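Local coordinates for protein ecto-NAD+ glycohydrolase (CD38 molecule) (Bos taurus, PDB 3GC6) that acts as a CD38-type ectoenzyme of the ADP-ribosyl cyclase family, whose fold joins a bundle of helices to a parallel four-stranded beta-sheet, at residues C28-Y31 / T32-R36; N43-A46 / I47-F51; A94-Y97 / A98-R102; M104-E107 / D108-L111. The protein carries 1 engineered substitution. One frame throughout, in Å; residues are numbered along the deposited sequence. Where two conformers were deposited one is given.

Contact 1 (C28-Y31 / T32-R36). With SO4 (sulfate ion), chain E.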
loop_
_atom_site.group_PDB
_atom_site.type_symbol
_atom_site.label_atom_id
_atom_site.label_comp_id
_atom_site.label_asym_id
_atom_site.label_seq_id
_atom_site.Cartn_x
_atom_site.Cartn_y
_atom_site.Cartn_z
ATOM N N CYS A 28 -8.566 3.120 3.744
ATOM C CA CYS A 28 -7.353 2.332 3.922
ATOM C C CYS A 28 -6.479 2.387 2.659
ATOM O O CYS A 28 -5.262 2.589 2.740
ATOM C CB CYS A 28 -7.703 0.897 4.266
ATOM S SG CYS A 28 -6.316 -0.029 4.906
ATOM N N ASP A 29 -7.106 2.247 1.499
ATOM C CA ASP A 29 -6.332 2.364 0.243
ATOM C C ASP A 29 -5.737 3.755 0.097
ATOM O O ASP A 29 -4.566 3.922 -0.275
ATOM C CB ASP A 29 -7.225 2.050 -0.959
ATOM C CG ASP A 29 -7.579 0.559 -1.065
ATOM O OD1 ASP A 29 -6.868 -0.284 -0.484
ATOM O OD2 ASP A 29 -8.583 0.225 -1.753
ATOM N N THR A 30 -6.545 4.786 0.353
ATOM C CA THR A 30 -6.047 6.147 0.277
ATOM C C THR A 30 -4.859 6.361 1.216
ATOM O O THR A 30 -3.811 6.913 0.848
ATOM C CB THR A 30 -7.194 7.129 0.587
ATOM O OG1 THR A 30 -8.152 7.011 -0.474
ATOM C CG2 THR A 30 -6.664 8.572 0.699
ATOM N N TYR A 31 -5.016 5.919 2.449
ATOM C CA TYR A 31 -3.967 6.138 3.420
ATOM C C TYR A 31 -2.650 5.437 3.050
ATOM O O TYR A 31 -1.580 6.069 3.032
ATOM C CB TYR A 31 -4.437 5.672 4.797
ATOM C CG TYR A 31 -3.449 6.003 5.912
ATOM C CD1 TYR A 31 -3.578 7.188 6.641
ATOM C CD2 TYR A 31 -2.382 5.143 6.205
ATOM C CE1 TYR A 31 -2.670 7.540 7.661
ATOM C CE2 TYR A 31 -1.460 5.472 7.231
ATOM C CZ TYR A 31 -1.624 6.675 7.958
ATOM O OH TYR A 31 -0.759 6.995 8.998
ATOM N N THR A 32 -2.745 4.144 2.746
ATOM C CA THR A 32 -1.549 3.332 2.566
ATOM C C THR A 32 -0.833 3.645 1.269
ATOM O O THR A 32 0.368 3.360 1.158
ATOM C CB THR A 32 -1.861 1.848 2.586
ATOM O OG1 THR A 32 -2.842 1.571 1.573
ATOM C CG2 THR A 32 -2.421 1.427 3.959
ATOM N N GLN A 33 -1.569 4.157 0.277
ATOM C CA GLN A 33 -0.979 4.366 -1.062
ATOM C C GLN A 33 -0.710 5.827 -1.409
ATOM O O GLN A 33 0.147 6.131 -2.255
ATOM C CB GLN A 33 -1.896 3.751 -2.118
ATOM C CG GLN A 33 -2.026 2.261 -1.993
ATOM C CD GLN A 33 -2.933 1.674 -3.047
ATOM O OE1 GLN A 33 -2.888 2.075 -4.221
ATOM N NE2 GLN A 33 -3.754 0.707 -2.649
ATOM N N THR A 34 -1.437 6.743 -0.795
ATOM C CA THR A 34 -1.345 8.138 -1.244
ATOM C C THR A 34 -1.044 9.128 -0.115
ATOM O O THR A 34 -0.432 10.180 -0.341
ATOM C CB THR A 34 -2.585 8.582 -2.066
ATOM O OG1 THR A 34 -3.680 8.861 -1.183
ATOM C CG2 THR A 34 -2.991 7.528 -3.080
ATOM N N ILE A 35 -1.449 8.791 1.105
ATOM C CA ILE A 35 -1.185 9.652 2.257
ATOM C C ILE A 35 0.161 9.355 2.911
ATOM O O ILE A 35 1.023 10.249 3.019
ATOM C CB ILE A 35 -2.313 9.584 3.299
ATOM C CG1 ILE A 35 -3.607 10.101 2.679
ATOM C CG2 ILE A 35 -1.969 10.417 4.548
ATOM C CD1 ILE A 35 -4.748 10.063 3.628
ATOM N N ARG A 36 0.344 8.119 3.357
ATOM C CA ARG A 36 1.595 7.707 3.975
ATOM C C ARG A 36 2.188 6.490 3.278
ATOM O O ARG A 36 2.350 5.441 3.892
ATOM C CB ARG A 36 1.415 7.422 5.472
ATOM C CG ARG A 36 1.859 8.537 6.419
ATOM C CD ARG A 36 1.275 9.895 6.043
ATOM N NE ARG A 36 1.593 10.956 7.003
ATOM C CZ ARG A 36 0.697 11.547 7.792
ATOM N NH1 ARG A 36 -0.583 11.189 7.744
ATOM N NH2 ARG A 36 1.084 12.499 8.632
HETATM S S SO4 E . -7.307 7.857 -3.488
HETATM O O1 SO4 E . -6.162 7.963 -2.587
HETATM O O2 SO4 E . -6.831 7.779 -4.875
HETATM O O3 SO4 E . -8.075 6.660 -3.149
HETATM O O4 SO4 E . -8.159 9.038 -3.332
HETATM O O HOH W 1 -4.107 -0.440 0.140
#
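Tyr31 meets Ile35 and Arg36 on the last turn of helix 20-35, where the helix widens into a pi-type turn. The evidence for the widening is in the backbone: Arg36 N reaches five residues back to Tyr31 O at 2.8 Å, with an N-H...O angle of 172°. Ile35 N likewise takes Thr30 O at 3.0 Å, an oxygen it shares with Thr34 N. Tyr31 sets out with CG opposite its backbone N (chi1 -174°), which carries the ring beside the carbonyl and on toward the end of the helix. CB lies beside Thr32 N merely as a chain neighbour; the ring makes the first contacts beyond that peptide. Its CD1 comes 4.2 Å from Ile35 CG2, the two side chains crossing at about a right angle. Arg36 CB approaches from the same side of the ring plane, 3.9 Å from Tyr31 CE2, and the ring and guanidinium planes stand 45° apart. At the tip, OH passes 4.0 Å from Arg36 CG and is hydrogen-bonded to Asp108 O, while Tyr113 meets the ring from helix 110-115. Elsewhere in the turn Cys28 O is gripped twice by Thr32, whose N and OG1 arrive from opposite faces of the carbonyl plane. A water joins Thr32 OG1, Asp29 OD1 and Gln33 NE2; Asp29 OD2 and Gln33 NE2 also bond Asn43 and Arg42 O of the second subunit. A sulfate ion, probably from the crystallisation liquor, spans two threonines: Thr30 OG1 is 2.7 Å from its O3, and Thr34 OG1 is 3.0 Å from its O1.

Contact 2 (N43-A46 / I47-F51). With SO4 (sulfate ion), chain I.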
loop_
_atom_site.group_PDB
_atom_site.type_symbol
_atom_site.label_atom_id
_atom_site.label_comp_id
_atom_site.label_asym_id
_atom_site.label_seq_id
_atom_site.Cartn_x
_atom_site.Cartn_y
_atom_site.Cartn_z
ATOM N N ASN A 43 -2.220 -4.888 4.797
ATOM C CA ASN A 43 -3.199 -5.576 3.954
ATOM C C ASN A 43 -4.564 -4.969 4.269
ATOM O O ASN A 43 -5.142 -5.256 5.314
ATOM C CB ASN A 43 -3.192 -7.088 4.267
ATOM C CG ASN A 43 -4.262 -7.871 3.529
ATOM O OD1 ASN A 43 -5.222 -7.330 2.959
ATOM N ND2 ASN A 43 -4.105 -9.195 3.553
ATOM N N CYS A 44 -5.070 -4.105 3.401
ATOM C CA CYS A 44 -6.311 -3.393 3.734
ATOM C C CYS A 44 -7.558 -4.272 3.811
ATOM O O CYS A 44 -8.493 -3.964 4.546
ATOM C CB CYS A 44 -6.568 -2.218 2.800
ATOM S SG CYS A 44 -5.501 -0.797 3.151
ATOM N N GLN A 45 -7.602 -5.342 3.012
ATOM C CA GLN A 45 -8.701 -6.290 3.109
ATOM C C GLN A 45 -8.705 -6.901 4.503
ATOM O O GLN A 45 -9.756 -6.992 5.149
ATOM C CB GLN A 45 -8.594 -7.406 2.050
ATOM C CG GLN A 45 -9.726 -8.446 2.186
ATOM C CD GLN A 45 -9.664 -9.556 1.157
ATOM O OE1 GLN A 45 -8.797 -9.562 0.283
ATOM N NE2 GLN A 45 -10.607 -10.509 1.251
ATOM N N ALA A 46 -7.536 -7.339 4.962
ATOM C CA ALA A 46 -7.432 -7.947 6.286
ATOM C C ALA A 46 -7.783 -6.951 7.396
ATOM O O ALA A 46 -8.419 -7.311 8.389
ATOM C CB ALA A 46 -6.056 -8.566 6.539
ATOM N N ILE A 47 -7.314 -5.708 7.254
ATOM C CA ILE A 47 -7.643 -4.658 8.240
ATOM C C ILE A 47 -9.159 -4.418 8.333
ATOM O O ILE A 47 -9.738 -4.359 9.444
ATOM C CB ILE A 47 -6.849 -3.362 7.934
ATOM C CG1 ILE A 47 -5.389 -3.579 8.333
ATOM C CG2 ILE A 47 -7.414 -2.197 8.718
ATOM C CD1 ILE A 47 -4.412 -2.556 7.681
ATOM N N ARG A 48 -9.821 -4.285 7.186
ATOM C CA ARG A 48 -11.270 -4.109 7.189
ATOM C C ARG A 48 -11.942 -5.320 7.841
ATOM O O ARG A 48 -12.840 -5.179 8.678
ATOM C CB ARG A 48 -11.814 -3.923 5.767
ATOM C CG ARG A 48 -13.310 -3.679 5.702
ATOM C CD ARG A 48 -13.754 -3.447 4.255
ATOM N NE ARG A 48 -13.464 -4.618 3.416
ATOM C CZ ARG A 48 -12.624 -4.626 2.379
ATOM N NH1 ARG A 48 -12.430 -5.744 1.691
ATOM N NH2 ARG A 48 -11.981 -3.526 2.019
ATOM N N GLN A 49 -11.518 -6.517 7.443
ATOM C CA GLN A 49 -12.167 -7.715 7.979
ATOM C C GLN A 49 -11.980 -7.792 9.513
ATOM O O GLN A 49 -12.933 -8.142 10.239
ATOM C CB GLN A 49 -11.636 -8.967 7.273
ATOM C CG GLN A 49 -12.187 -9.045 5.845
ATOM C CD GLN A 49 -11.541 -10.139 5.029
ATOM O OE1 GLN A 49 -10.505 -10.663 5.413
ATOM N NE2 GLN A 49 -12.152 -10.483 3.896
ATOM N N ALA A 50 -10.773 -7.462 9.992
ATOM C CA ALA A 50 -10.492 -7.468 11.443
ATOM C C ALA A 50 -11.320 -6.401 12.171
ATOM O O ALA A 50 -11.778 -6.628 13.293
ATOM C CB ALA A 50 -8.997 -7.249 11.714
ATOM N N PHE A 51 -11.465 -5.224 11.557
ATOM C CA PHE A 51 -12.249 -4.149 12.179
ATOM C C PHE A 51 -13.682 -4.642 12.374
ATOM O O PHE A 51 -14.261 -4.539 13.474
ATOM C CB PHE A 51 -12.195 -2.915 11.242
ATOM C CG PHE A 51 -12.363 -1.594 11.951
ATOM C CD1 PHE A 51 -11.603 -0.498 11.561
ATOM C CD2 PHE A 51 -13.268 -1.441 12.991
ATOM C CE1 PHE A 51 -11.737 0.747 12.214
ATOM C CE2 PHE A 51 -13.406 -0.200 13.644
ATOM C CZ PHE A 51 -12.633 0.891 13.251
HETATM S S SO4 I . -12.493 -12.447 -1.592
HETATM O O1 SO4 I . -11.489 -12.654 -0.547
HETATM O O2 SO4 I . -12.619 -13.665 -2.392
HETATM O O3 SO4 I . -13.796 -12.117 -1.019
HETATM O O4 SO4 I . -12.049 -11.346 -2.444
#
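Gln45 and Gln49 sit one helical turn apart with their amide planes turned 70° from each other. Gln45 runs fully extended with CG opposite its backbone N (chi1 178°), which sends the amide outward past the Gln49 side chain. Gln49 is extended too, but leaves its backbone with CG beside N, which lays CG 3.3 Å from Gln45 O. In the conformer given for Arg48, the guanidinium lays one face over Gln45 CA, with NH1 3.9 Å from Gln45 CG. These groups ride on the first turns of helix 44-55, which opens with an N-cap: Asn43 OD1 accepts from Ala46 N at 3.1 Å, the donor standing well above the carboxamide plane and not on a lone pair. Asn43 also gives its backbone O to Ile47 N at 2.9 Å. Ile47 CG1 closes over the same oxygen at 3.5 Å, while the branches of Ile47 pack on Leu110, Leu111 and Leu114 of helix 110-115. Farther out, Gln45 OE1 is hydrogen-bonded to Gln25 of the second subunit, and Arg48 NH1 to Gln45 OE1 of that subunit. Gln45 NE2 donates to sulfate O1 at 2.9 Å with an angle of 155°, and Gln45 and Arg48 of the second subunit hold the same ion.

Contact 3 (A94-Y97 / A98-R102); sequences AHEY and AKRRR. With SO4 (sulfate ion), chain F.
Arg100 presents the edge of its guanidinium to Glu96 and to a sulfate ion, while Arg101 turns one guanidinium face to Tyr97, all on the last turns of helix 91-101, which finishes in a Schellman motif at Arg102. In the plane of the Arg100 group, NH1 forms a salt bridge with Glu96 OE2 at 2.8 Å, a classic i to i+4 pair. The match is not coplanar: the two planes are 46° apart, and the carboxylate oxygen is met from above its own plane. A bend at chi2 (61°) brings the Glu96 carboxylate round to that edge, and a water links Glu96 OE1 to Arg100 NH1. For Arg101, the face is met by Tyr97 CE1, 4.0 Å from Arg101 CZ. With ring and guanidinium 55° apart this is an oblique contact, and Arg101 CG adds a 3.7 Å approach to Tyr97 CE1. Arg101 NH2 is hydrogen-bonded to Leu244 O, and Phe243 meets the Tyr97 ring. At the helix end Arg102 has a positive phi, and its N makes a weak bond back to Lys99 O. Sulfate O1 is shared by two arginines: Arg100 NH2 reaches it at 3.2 Å and Arg102 NH1 at 2.6 Å.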
loop_
_atom_site.group_PDB
_atom_site.type_symbol
_atom_site.label_atom_id
_atom_site.label_comp_id
_atom_site.label_asym_id
_atom_site.label_seq_id
_atom_site.Cartn_x
_atom_site.Cartn_y
_atom_site.Cartn_z
ATOM N N ALA A 94 -5.372 21.689 16.150
ATOM C CA ALA A 94 -4.337 20.667 16.278
ATOM C C ALA A 94 -4.078 19.996 14.939
ATOM O O ALA A 94 -2.928 19.711 14.588
ATOM C CB ALA A 94 -4.728 19.606 17.363
ATOM N N HIS A 95 -5.142 19.771 14.180
ATOM C CA HIS A 95 -4.973 19.072 12.902
ATOM C C HIS A 95 -4.374 19.995 11.849
ATOM O O HIS A 95 -3.526 19.568 11.064
ATOM C CB HIS A 95 -6.258 18.352 12.519
ATOM C CG HIS A 95 -6.646 17.300 13.525
ATOM N ND1 HIS A 95 -6.146 16.008 13.491
ATOM C CD2 HIS A 95 -7.433 17.363 14.631
ATOM C CE1 HIS A 95 -6.625 15.316 14.510
ATOM N NE2 HIS A 95 -7.410 16.113 15.218
ATOM N N GLU A 96 -4.735 21.276 11.905
ATOM C CA GLU A 96 -4.068 22.254 11.023
ATOM C C GLU A 96 -2.570 22.309 11.335
ATOM O O GLU A 96 -1.726 22.274 10.433
ATOM C CB GLU A 96 -4.718 23.639 11.143
ATOM C CG GLU A 96 -4.095 24.718 10.230
ATOM C CD GLU A 96 -4.195 24.412 8.740
ATOM O OE1 GLU A 96 -5.003 23.536 8.336
ATOM O OE2 GLU A 96 -3.455 25.086 7.976
ATOM N N TYR A 97 -2.232 22.386 12.623
ATOM C CA TYR A 97 -0.827 22.413 13.023
ATOM C C TYR A 97 -0.097 21.157 12.539
ATOM O O TYR A 97 0.990 21.242 11.967
ATOM C CB TYR A 97 -0.778 22.522 14.547
ATOM C CG TYR A 97 0.556 22.269 15.220
ATOM C CD1 TYR A 97 1.585 23.208 15.154
ATOM C CD2 TYR A 97 0.744 21.140 15.999
ATOM C CE1 TYR A 97 2.794 23.004 15.831
ATOM C CE2 TYR A 97 1.943 20.930 16.675
ATOM C CZ TYR A 97 2.956 21.839 16.566
ATOM O OH TYR A 97 4.142 21.627 17.241
ATOM N N ALA A 98 -0.688 19.986 12.765
ATOM C CA ALA A 98 -0.035 18.754 12.355
ATOM C C ALA A 98 0.164 18.732 10.867
ATOM O O ALA A 98 1.219 18.297 10.412
ATOM C CB ALA A 98 -0.822 17.544 12.805
ATOM N N LYS A 99 -0.830 19.217 10.116
ATOM C CA LYS A 99 -0.717 19.259 8.635
ATOM C C LYS A 99 0.423 20.184 8.199
ATOM O O LYS A 99 1.284 19.805 7.380
ATOM C CB LYS A 99 -2.060 19.667 8.016
ATOM C CG LYS A 99 -3.057 18.537 8.123
ATOM C CD LYS A 99 -4.370 18.767 7.385
ATOM C CE LYS A 99 -5.407 19.388 8.335
ATOM N NZ LYS A 99 -6.648 18.554 8.450
ATOM N N ARG A 100 0.461 21.391 8.756
ATOM C CA ARG A 100 1.460 22.366 8.336
ATOM C C ARG A 100 2.863 21.903 8.697
ATOM O O ARG A 100 3.829 22.174 7.954
ATOM C CB ARG A 100 1.180 23.720 9.002
ATOM C CG ARG A 100 -0.149 24.367 8.582
ATOM C CD ARG A 100 -0.114 24.981 7.160
ATOM N NE ARG A 100 0.015 23.969 6.113
ATOM C CZ ARG A 100 -0.984 23.205 5.671
ATOM N NH1 ARG A 100 -2.208 23.319 6.175
ATOM N NH2 ARG A 100 -0.757 22.308 4.716
ATOM N N ARG A 101 2.985 21.180 9.811
ATOM C CA ARG A 101 4.293 20.788 10.338
ATOM C C ARG A 101 4.682 19.343 9.980
ATOM O O ARG A 101 5.761 18.890 10.374
ATOM C CB ARG A 101 4.362 20.959 11.867
ATOM C CG ARG A 101 4.033 22.365 12.365
ATOM C CD ARG A 101 5.193 23.295 12.191
ATOM N NE ARG A 101 4.927 24.659 12.689
ATOM C CZ ARG A 101 5.499 25.186 13.761
ATOM N NH1 ARG A 101 6.367 24.467 14.467
ATOM N NH2 ARG A 101 5.222 26.443 14.121
ATOM N N ARG A 102 3.832 18.654 9.221
ATOM C CA ARG A 102 4.037 17.244 8.846
ATOM C C ARG A 102 4.284 16.397 10.102
ATOM O O ARG A 102 5.226 15.606 10.187
ATOM C CB ARG A 102 5.209 17.093 7.851
ATOM C CG ARG A 102 5.148 18.004 6.597
ATOM C CD ARG A 102 3.843 17.975 5.822
ATOM N NE ARG A 102 3.965 18.652 4.512
ATOM C CZ ARG A 102 3.688 19.937 4.264
ATOM N NH1 ARG A 102 3.262 20.738 5.226
ATOM N NH2 ARG A 102 3.839 20.434 3.038
HETATM S S SO4 F . 2.249 23.197 2.523
HETATM O O1 SO4 F . 2.266 22.696 3.901
HETATM O O2 SO4 F . 3.600 23.497 2.072
HETATM O O3 SO4 F . 1.657 22.175 1.663
HETATM O O4 SO4 F . 1.438 24.418 2.492
HETATM O O HOH W 2 -5.118 22.877 5.747
#

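Contact 4 (M104-E107 / D108-L111)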
loop_
_atom_site.group_PDB
_atom_site.type_symbol
_atom_site.label_atom_id
_atom_site.label_comp_id
_atom_site.label_asym_id
_atom_site.label_seq_id
_atom_site.Cartn_x
_atom_site.Cartn_y
_atom_site.Cartn_z
ATOM N N MET A 104 2.047 14.015 13.275
ATOM C CA MET A 104 0.907 13.100 13.262
ATOM C C MET A 104 0.122 13.095 14.578
ATOM O O MET A 104 0.700 12.818 15.648
ATOM C CB MET A 104 1.326 11.659 12.948
ATOM C CG MET A 104 2.054 11.522 11.640
ATOM S SD MET A 104 2.726 9.831 11.406
ATOM C CE MET A 104 1.192 9.101 11.296
ATOM N N THR A 105 -1.172 13.421 14.495
ATOM C CA THR A 105 -2.111 13.169 15.596
ATOM C C THR A 105 -2.590 11.706 15.551
ATOM O O THR A 105 -2.262 10.979 14.611
ATOM C CB THR A 105 -3.381 14.057 15.521
ATOM O OG1 THR A 105 -4.140 13.709 14.360
ATOM C CG2 THR A 105 -2.997 15.554 15.444
ATOM N N LEU A 106 -3.411 11.341 16.540
ATOM C CA LEU A 106 -3.976 9.992 16.581
ATOM C C LEU A 106 -4.769 9.747 15.302
ATOM O O LEU A 106 -4.775 8.641 14.775
ATOM C CB LEU A 106 -4.876 9.857 17.808
ATOM C CG LEU A 106 -5.523 8.483 18.060
ATOM C CD1 LEU A 106 -4.447 7.424 18.186
ATOM C CD2 LEU A 106 -6.428 8.531 19.289
ATOM N N GLU A 107 -5.448 10.785 14.818
ATOM C CA GLU A 107 -6.281 10.651 13.624
ATOM C C GLU A 107 -5.477 10.604 12.337
ATOM O O GLU A 107 -6.042 10.440 11.252
ATOM C CB GLU A 107 -7.326 11.774 13.600
ATOM C CG GLU A 107 -8.289 11.751 14.755
ATOM C CD GLU A 107 -7.681 12.213 16.087
ATOM O OE1 GLU A 107 -6.704 12.986 16.081
ATOM O OE2 GLU A 107 -8.191 11.850 17.151
ATOM N N ASP A 108 -4.150 10.715 12.453
ATOM C CA ASP A 108 -3.259 10.600 11.309
ATOM C C ASP A 108 -2.558 9.231 11.253
ATOM O O ASP A 108 -1.757 8.974 10.363
ATOM C CB ASP A 108 -2.229 11.734 11.323
ATOM C CG ASP A 108 -2.868 13.107 11.201
ATOM O OD1 ASP A 108 -3.658 13.298 10.225
ATOM O OD2 ASP A 108 -2.573 14.000 12.037
ATOM N N THR A 109 -2.812 8.364 12.250
ATOM C CA THR A 109 -2.363 6.977 12.163
ATOM C C THR A 109 -3.304 6.252 11.191
ATOM O O THR A 109 -4.392 6.754 10.889
ATOM C CB THR A 109 -2.442 6.275 13.550
ATOM O OG1 THR A 109 -3.792 6.229 14.030
ATOM C CG2 THR A 109 -1.549 7.024 14.564
ATOM N N LEU A 110 -2.921 5.057 10.729
ATOM C CA LEU A 110 -3.802 4.332 9.788
ATOM C C LEU A 110 -5.193 4.117 10.395
ATOM O O LEU A 110 -6.228 4.502 9.820
ATOM C CB LEU A 110 -3.179 3.001 9.400
ATOM C CG LEU A 110 -3.837 2.224 8.250
ATOM C CD1 LEU A 110 -2.826 1.250 7.612
ATOM C CD2 LEU A 110 -5.049 1.461 8.768
ATOM N N LEU A 111 -5.210 3.531 11.594
ATOM C CA LEU A 111 -6.499 3.192 12.194
ATOM C C LEU A 111 -7.298 4.454 12.570
ATOM O O LEU A 111 -8.538 4.462 12.478
ATOM C CB LEU A 111 -6.316 2.246 13.408
ATOM C CG LEU A 111 -5.812 0.850 13.023
ATOM C CD1 LEU A 111 -5.622 0.002 14.284
ATOM C CD2 LEU A 111 -6.818 0.141 12.039
#
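A 3-10 turn at the end of the loop between helices 91-101 and 110-115 carries this contact, in which Asp108 folds back on Thr105 and Thr109 on Leu106. Asp108 OD2 is the acceptor at the centre of the first pair. It takes Thr105 N at 2.9 Å through its anti lone pair, with an N-H...O angle of 156°, and lies 2.8 Å from Thr105 OG1. In return Asp108 N bonds Thr105 O at 2.9 Å, approaching from above the carbonyl plane, so backbone and side chain of Asp108 both clamp the same residue. The hydroxyl of Thr105 can face the carboxylate because OG1 sits between backbone N and carbonyl carbon (chi1 66°). One residue on, Leu106 O receives two donors from Thr109. OG1 comes in the carbonyl plane at 2.7 Å, whereas N, at 3.2 Å, stands high above it, 63° out of the plane. Two bonds thus fix this carbonyl at the turn. Met104 also touches Asp108: a bend at its last torsion lays CE 3.1 Å from Asp108 O, and its CB is 3.9 Å from Asp108 CB. Around the turn, Leu106 packs on Trp150, Leu153 and Phe157 of helix 145-159, and Met104 pairs through its backbone with Gln83 and Val85. Thr109 OG1 also caps Gly112 N. Such a side chain, hydrogen-bonded to the first turn it precedes, is characteristic of a threonine N-cap, here launching helix 110-115.

From the N terminus the four contacts follow in series, and none nests within or crosses another; each closes a short span of consecutive residues. Contact 1 ends helix 20-35 and contact 2 begins helix 44-55, the two being joined by the disulfide Cys28-Cys44 and both touching the second subunit. Contact 3, about 28 Å from contact 2 between centres, ends helix 91-101 beside the parallel sheet. Contact 4 follows as the loop leading into helix 110-115. It lies between the others: His95 and Ala98 of contact 3 pack on Thr105, Tyr31 and Arg36 of contact 1 reach its backbone and Met104, and contact 2 reaches it through apolar side-chain packing on the start of helix 110-115.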